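UDP-N-Acetylglucosamine 2-Epimerase (PDB 1V4V) probably catalyses the epimerisation at C2 that interconverts UDP-N-acetylglucosamine and UDP-N-acetylmannosamine, working as a homodimer of two-domain subunits. Local coordinates at residues E197-T202 and P229-V234; P32-L37 and L365-R370. All coordinates share one frame; numbering follows the deposited sequence.

Interaction 1: residues E197-T202 and P229-V234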
loop_
_atom_site.group_PDB
_atom_site.type_symbol
_atom_site.label_atom_id
_atom_site.label_comp_id
_atom_site.label_asym_id
_atom_site.label_seq_id
_atom_site.Cartn_x
_atom_site.Cartn_y
_atom_site.Cartn_z
ATOM N N GLU A 197 -41.611 -34.278 -4.411
ATOM C CA GLU A 197 -41.870 -33.348 -5.500
ATOM C C GLU A 197 -42.145 -31.967 -4.890
ATOM O O GLU A 197 -42.773 -31.873 -3.840
ATOM C CB GLU A 197 -43.086 -33.823 -6.305
ATOM C CG GLU A 197 -43.704 -32.778 -7.212
ATOM C CD GLU A 197 -44.889 -33.322 -7.997
ATOM O OE1 GLU A 197 -44.680 -33.832 -9.115
ATOM O OE2 GLU A 197 -46.028 -33.249 -7.489
ATOM N N GLY A 198 -41.668 -30.911 -5.543
ATOM C CA GLY A 198 -41.881 -29.560 -5.044
ATOM C C GLY A 198 -43.324 -29.098 -5.162
ATOM O O GLY A 198 -44.206 -29.914 -5.437
ATOM N N PRO A 199 -43.606 -27.794 -4.996
ATOM C CA PRO A 199 -42.681 -26.689 -4.706
ATOM C C PRO A 199 -42.031 -26.786 -3.328
ATOM O O PRO A 199 -42.516 -27.499 -2.443
ATOM C CB PRO A 199 -43.572 -25.450 -4.813
ATOM C CG PRO A 199 -44.700 -25.896 -5.701
ATOM C CD PRO A 199 -44.971 -27.281 -5.192
ATOM N N TYR A 200 -40.952 -26.031 -3.145
ATOM C CA TYR A 200 -40.223 -26.037 -1.885
ATOM C C TYR A 200 -40.095 -24.675 -1.229
ATOM O O TYR A 200 -40.186 -23.639 -1.885
ATOM C CB TYR A 200 -38.796 -26.547 -2.086
ATOM C CG TYR A 200 -38.680 -27.832 -2.869
ATOM C CD1 TYR A 200 -38.243 -27.822 -4.194
ATOM C CD2 TYR A 200 -38.983 -29.057 -2.282
ATOM C CE1 TYR A 200 -38.106 -29.006 -4.916
ATOM C CE2 TYR A 200 -38.855 -30.250 -2.995
ATOM C CZ TYR A 200 -38.414 -30.214 -4.309
ATOM O OH TYR A 200 -38.272 -31.389 -5.014
ATOM N N VAL A 201 -39.889 -24.717 0.083
ATOM C CA VAL A 201 -39.625 -23.536 0.893
ATOM C C VAL A 201 -38.378 -23.967 1.655
ATOM O O VAL A 201 -38.392 -24.998 2.329
ATOM C CB VAL A 201 -40.742 -23.236 1.919
ATOM C CG1 VAL A 201 -40.277 -22.144 2.878
ATOM C CG2 VAL A 201 -42.010 -22.778 1.195
ATOM N N THR A 202 -37.293 -23.213 1.524
ATOM C CA THR A 202 -36.071 -23.565 2.238
ATOM C C THR A 202 -36.079 -22.868 3.582
ATOM O O THR A 202 -36.413 -21.684 3.677
ATOM C CB THR A 202 -34.808 -23.148 1.455
ATOM O OG1 THR A 202 -34.735 -23.885 0.228
ATOM C CG2 THR A 202 -33.548 -23.432 2.280
ATOM N N PRO A 229 -50.072 -27.916 3.009
ATOM C CA PRO A 229 -49.760 -29.324 2.754
ATOM C C PRO A 229 -49.125 -29.631 1.400
ATOM O O PRO A 229 -48.431 -30.632 1.259
ATOM C CB PRO A 229 -51.116 -30.017 2.934
ATOM C CG PRO A 229 -52.103 -28.946 2.586
ATOM C CD PRO A 229 -51.511 -27.738 3.268
ATOM N N HIS A 230 -49.354 -28.778 0.409
ATOM C CA HIS A 230 -48.795 -29.019 -0.918
ATOM C C HIS A 230 -47.368 -28.524 -1.095
ATOM O O HIS A 230 -46.764 -28.728 -2.149
ATOM C CB HIS A 230 -49.685 -28.392 -1.993
ATOM C CG HIS A 230 -51.058 -28.977 -2.054
ATOM N ND1 HIS A 230 -51.283 -30.337 -2.123
ATOM C CD2 HIS A 230 -52.279 -28.394 -2.066
ATOM C CE1 HIS A 230 -52.580 -30.562 -2.175
ATOM N NE2 HIS A 230 -53.210 -29.400 -2.142
ATOM N N LEU A 231 -46.835 -27.859 -0.074
ATOM C CA LEU A 231 -45.467 -27.359 -0.127
ATOM C C LEU A 231 -44.582 -28.234 0.739
ATOM O O LEU A 231 -45.029 -28.778 1.743
ATOM C CB LEU A 231 -45.386 -25.925 0.415
ATOM C CG LEU A 231 -46.265 -24.863 -0.232
ATOM C CD1 LEU A 231 -45.955 -23.504 0.403
ATOM C CD2 LEU A 231 -46.007 -24.824 -1.719
ATOM N N THR A 232 -43.319 -28.364 0.356
ATOM C CA THR A 232 -42.385 -29.143 1.151
ATOM C C THR A 232 -41.353 -28.189 1.727
ATOM O O THR A 232 -40.692 -27.466 0.990
ATOM C CB THR A 232 -41.681 -30.204 0.319
ATOM O OG1 THR A 232 -42.654 -31.143 -0.157
ATOM C CG2 THR A 232 -40.633 -30.932 1.166
ATOM N N PHE A 233 -41.234 -28.188 3.051
ATOM C CA PHE A 233 -40.292 -27.317 3.748
ATOM C C PHE A 233 -39.001 -28.075 4.014
ATOM O O PHE A 233 -38.989 -29.050 4.762
ATOM C CB PHE A 233 -40.925 -26.817 5.054
ATOM C CG PHE A 233 -42.163 -25.979 4.836
ATOM C CD1 PHE A 233 -43.367 -26.573 4.463
ATOM C CD2 PHE A 233 -42.101 -24.588 4.927
ATOM C CE1 PHE A 233 -44.494 -25.803 4.177
ATOM C CE2 PHE A 233 -43.217 -23.800 4.644
ATOM C CZ PHE A 233 -44.423 -24.408 4.266
ATOM N N VAL A 234 -37.921 -27.620 3.384
ATOM C CA VAL A 234 -36.618 -28.264 3.516
ATOM C C VAL A 234 -35.724 -27.461 4.441
ATOM O O VAL A 234 -35.404 -26.300 4.172
ATOM C CB VAL A 234 -35.958 -28.428 2.142
ATOM C CG1 VAL A 234 -34.667 -29.229 2.277
ATOM C CG2 VAL A 234 -36.928 -29.133 1.196
HETATM O O HOH W 1 -44.055 -30.143 -2.245
#
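Val201 lays its branched side chain beside the Phe233 ring, the two pointing the same way from neighbouring parallel strands. Its CB lies 3.6 Å from Phe233 CD2, CG1 rests against Phe233 CD2 and CE2, and CG2 reaches both Phe233 CE2 and, at 4.1 Å, Leu231 CD1. With CG1 anti to the backbone N (chi1 170°), CG2 stands beside that nitrogen, on the side from which the leucine comes. A beta-branched residue suits this place because two methyls leave directly from CB and meet two neighbours at once. An alanine here would probably open a gap between Phe233 and Leu231, the ring then being touched by CB alone of this side chain. On the sheet's other face, Tyr200 runs alongside Thr232, its CD2 3.9 Å from Thr232 CB, and also touches Val234 CG2. Gly198 CA sits over the centre of the tyrosine ring, where a side chain would collide with CE1; the peptide that follows it, leading into Pro199, is cis.

The backbones are joined by alternating bonds: Thr232 N gives to Pro199 O at 3.0 Å, Val201 N to Thr232 O at 3.0 Å, and Val234 N to Val201 O at 2.9 Å. Where the strands begin, a water lies in hydrogen-bonding reach of Glu197 O and His230 O and is hydrogen-bonded to Thr232 OG1 at 2.7 Å, tying the two incoming loops together.

Helix 214-227 links the strands in a beta-alpha-beta unit. Strand 275-280 continues the sheet beyond Tyr200 and Thr202, strand 257-260 continues it beyond Phe233, whose ring meets Phe257, and Leu271 of helix 265-273 packs on Thr202 and Val234.

Interaction 2: residues P32-L37 and L365-R370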
loop_
_atom_site.group_PDB
_atom_site.type_symbol
_atom_site.label_atom_id
_atom_site.label_comp_id
_atom_site.label_asym_id
_atom_site.label_seq_id
_atom_site.Cartn_x
_atom_site.Cartn_y
_atom_site.Cartn_z
ATOM N N PRO A 32 -11.261 -13.578 -25.823
ATOM C CA PRO A 32 -10.209 -13.886 -26.795
ATOM C C PRO A 32 -8.932 -13.089 -26.555
ATOM O O PRO A 32 -8.975 -11.874 -26.363
ATOM C CB PRO A 32 -10.865 -13.537 -28.130
ATOM C CG PRO A 32 -12.311 -13.829 -27.873
ATOM C CD PRO A 32 -12.511 -13.211 -26.511
ATOM N N GLY A 33 -7.799 -13.782 -26.572
ATOM C CA GLY A 33 -6.526 -13.119 -26.359
ATOM C C GLY A 33 -6.065 -13.187 -24.916
ATOM O O GLY A 33 -4.959 -12.760 -24.596
ATOM N N LEU A 34 -6.915 -13.722 -24.044
ATOM C CA LEU A 34 -6.585 -13.842 -22.626
ATOM C C LEU A 34 -6.677 -15.277 -22.139
ATOM O O LEU A 34 -7.505 -16.058 -22.609
ATOM C CB LEU A 34 -7.530 -12.983 -21.773
ATOM C CG LEU A 34 -7.441 -11.463 -21.883
ATOM C CD1 LEU A 34 -8.483 -10.817 -20.984
ATOM C CD2 LEU A 34 -6.045 -11.016 -21.495
ATOM N N LYS A 35 -5.814 -15.616 -21.190
ATOM C CA LYS A 35 -5.815 -16.940 -20.594
ATOM C C LYS A 35 -5.649 -16.755 -19.091
ATOM O O LYS A 35 -4.642 -16.219 -18.627
ATOM C CB LYS A 35 -4.675 -17.800 -21.138
ATOM C CG LYS A 35 -4.589 -19.159 -20.462
ATOM C CD LYS A 35 -3.755 -20.143 -21.260
ATOM C CE LYS A 35 -2.322 -19.676 -21.400
ATOM N NZ LYS A 35 -1.527 -20.581 -22.284
ATOM N N PRO A 36 -6.652 -17.180 -18.311
ATOM C CA PRO A 36 -6.562 -17.036 -16.859
ATOM C C PRO A 36 -5.784 -18.193 -16.245
ATOM O O PRO A 36 -5.824 -19.318 -16.747
ATOM C CB PRO A 36 -8.024 -17.032 -16.433
ATOM C CG PRO A 36 -8.625 -18.042 -17.382
ATOM C CD PRO A 36 -7.978 -17.689 -18.715
ATOM N N LEU A 37 -5.060 -17.906 -15.171
ATOM C CA LEU A 37 -4.290 -18.924 -14.468
ATOM C C LEU A 37 -4.505 -18.721 -12.977
ATOM O O LEU A 37 -4.787 -17.606 -12.534
ATOM C CB LEU A 37 -2.800 -18.794 -14.778
ATOM C CG LEU A 37 -2.340 -18.995 -16.224
ATOM C CD1 LEU A 37 -0.859 -18.672 -16.305
ATOM C CD2 LEU A 37 -2.611 -20.429 -16.674
ATOM N N LEU A 365 -5.237 -4.370 -20.882
ATOM C CA LEU A 365 -4.308 -5.089 -21.742
ATOM C C LEU A 365 -4.527 -4.755 -23.218
ATOM O O LEU A 365 -3.925 -5.373 -24.097
ATOM C CB LEU A 365 -4.451 -6.598 -21.523
ATOM C CG LEU A 365 -4.059 -7.120 -20.135
ATOM C CD1 LEU A 365 -4.406 -8.592 -20.023
ATOM C CD2 LEU A 365 -2.568 -6.906 -19.905
ATOM N N GLY A 366 -5.396 -3.782 -23.479
ATOM C CA GLY A 366 -5.676 -3.368 -24.844
ATOM C C GLY A 366 -6.372 -4.409 -25.705
ATOM O O GLY A 366 -6.108 -4.503 -26.904
ATOM N N LEU A 367 -7.264 -5.187 -25.100
ATOM C CA LEU A 367 -7.996 -6.223 -25.824
ATOM C C LEU A 367 -9.497 -5.961 -25.802
ATOM O O LEU A 367 -10.297 -6.891 -25.909
ATOM C CB LEU A 367 -7.716 -7.600 -25.218
ATOM C CG LEU A 367 -6.298 -8.163 -25.331
ATOM C CD1 LEU A 367 -6.226 -9.514 -24.635
ATOM C CD2 LEU A 367 -5.918 -8.307 -26.799
ATOM N N GLY A 368 -9.876 -4.695 -25.659
ATOM C CA GLY A 368 -11.285 -4.350 -25.625
ATOM C C GLY A 368 -11.542 -3.005 -24.976
ATOM O O GLY A 368 -10.634 -2.418 -24.387
ATOM N N PRO A 369 -12.776 -2.486 -25.068
ATOM C CA PRO A 369 -13.158 -1.196 -24.488
ATOM C C PRO A 369 -13.455 -1.279 -22.989
ATOM O O PRO A 369 -13.673 -2.366 -22.453
ATOM C CB PRO A 369 -14.392 -0.820 -25.298
ATOM C CG PRO A 369 -15.048 -2.148 -25.494
ATOM C CD PRO A 369 -13.885 -3.049 -25.863
ATOM N N ARG A 370 -13.463 -0.127 -22.322
ATOM C CA ARG A 370 -13.744 -0.075 -20.889
ATOM C C ARG A 370 -15.220 -0.331 -20.630
ATOM O O ARG A 370 -16.081 0.373 -21.156
ATOM C CB ARG A 370 -13.373 1.295 -20.312
ATOM C CG ARG A 370 -13.717 1.459 -18.831
ATOM C CD ARG A 370 -13.416 2.871 -18.343
ATOM N NE ARG A 370 -13.710 3.060 -16.922
ATOM C CZ ARG A 370 -14.921 2.952 -16.379
ATOM N NH1 ARG A 370 -15.088 3.145 -15.076
ATOM N NH2 ARG A 370 -15.972 2.653 -17.132
HETATM O O HOH W 2 -10.305 -9.545 -26.881
#
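Leu34 sets its CD2 methyl against two leucines of the tail that follows helix 353-364. That methyl is 3.3 Å from Leu365 CD1 and 3.5 Å from Leu367 CD1, both tighter than ordinary methyl contacts. Leu34 CG lies anti to the carbonyl carbon (chi1 -68°), on the side where the tail runs. The side chains of Leu34 and Leu367 run antiparallel past one another, so that Leu367 CD1 also reaches Leu34 CG and comes within 3.5 Å of Gly33 O. Gly33 has phi of 95°, and a side chain there would press both on Leu367 CD1 and on the carbonyl of Pro32; glycine suits the turn into the strand.

A water joins the backbones beside the leucines, donating to Pro32 O at 2.7 Å and to Leu367 O at 2.8 Å. Further out, a Schellman motif with Gly366 as C-prime residue ends the helix, and the reversal brings Leu365 and Leu367 to the same partner. Lys6 and Val8 of strand 6-12, Leu28 of helix 15-29 and Ala362 also pack on Leu34.

With no direct hydrogen bond between the segments, apolar, non-directional packing of methyls sets the fit, not bond geometry, and the shared water satisfies both carbonyls.

Overall arrangement
The two contacts lie in different halves of the chain's fold, with centres 45 Å apart and nearest atoms about 32 Å apart. Interaction 1 joins neighbouring strands of the six-stranded parallel sheet, whereas interaction 2 sits at the start of strand 34-40 in the seven-stranded one. Along the chain, residues 32-37 come first, then 197-202 and 229-234, and finally 365-370. Interaction 1 is therefore local, closing a beta-alpha-beta unit; interaction 2 brings the chain back to its N-terminal sheet after the other sheet is complete. Two separate Rossmann-like sheets with such a C-terminal return are consistent with the GT-B architecture of this family.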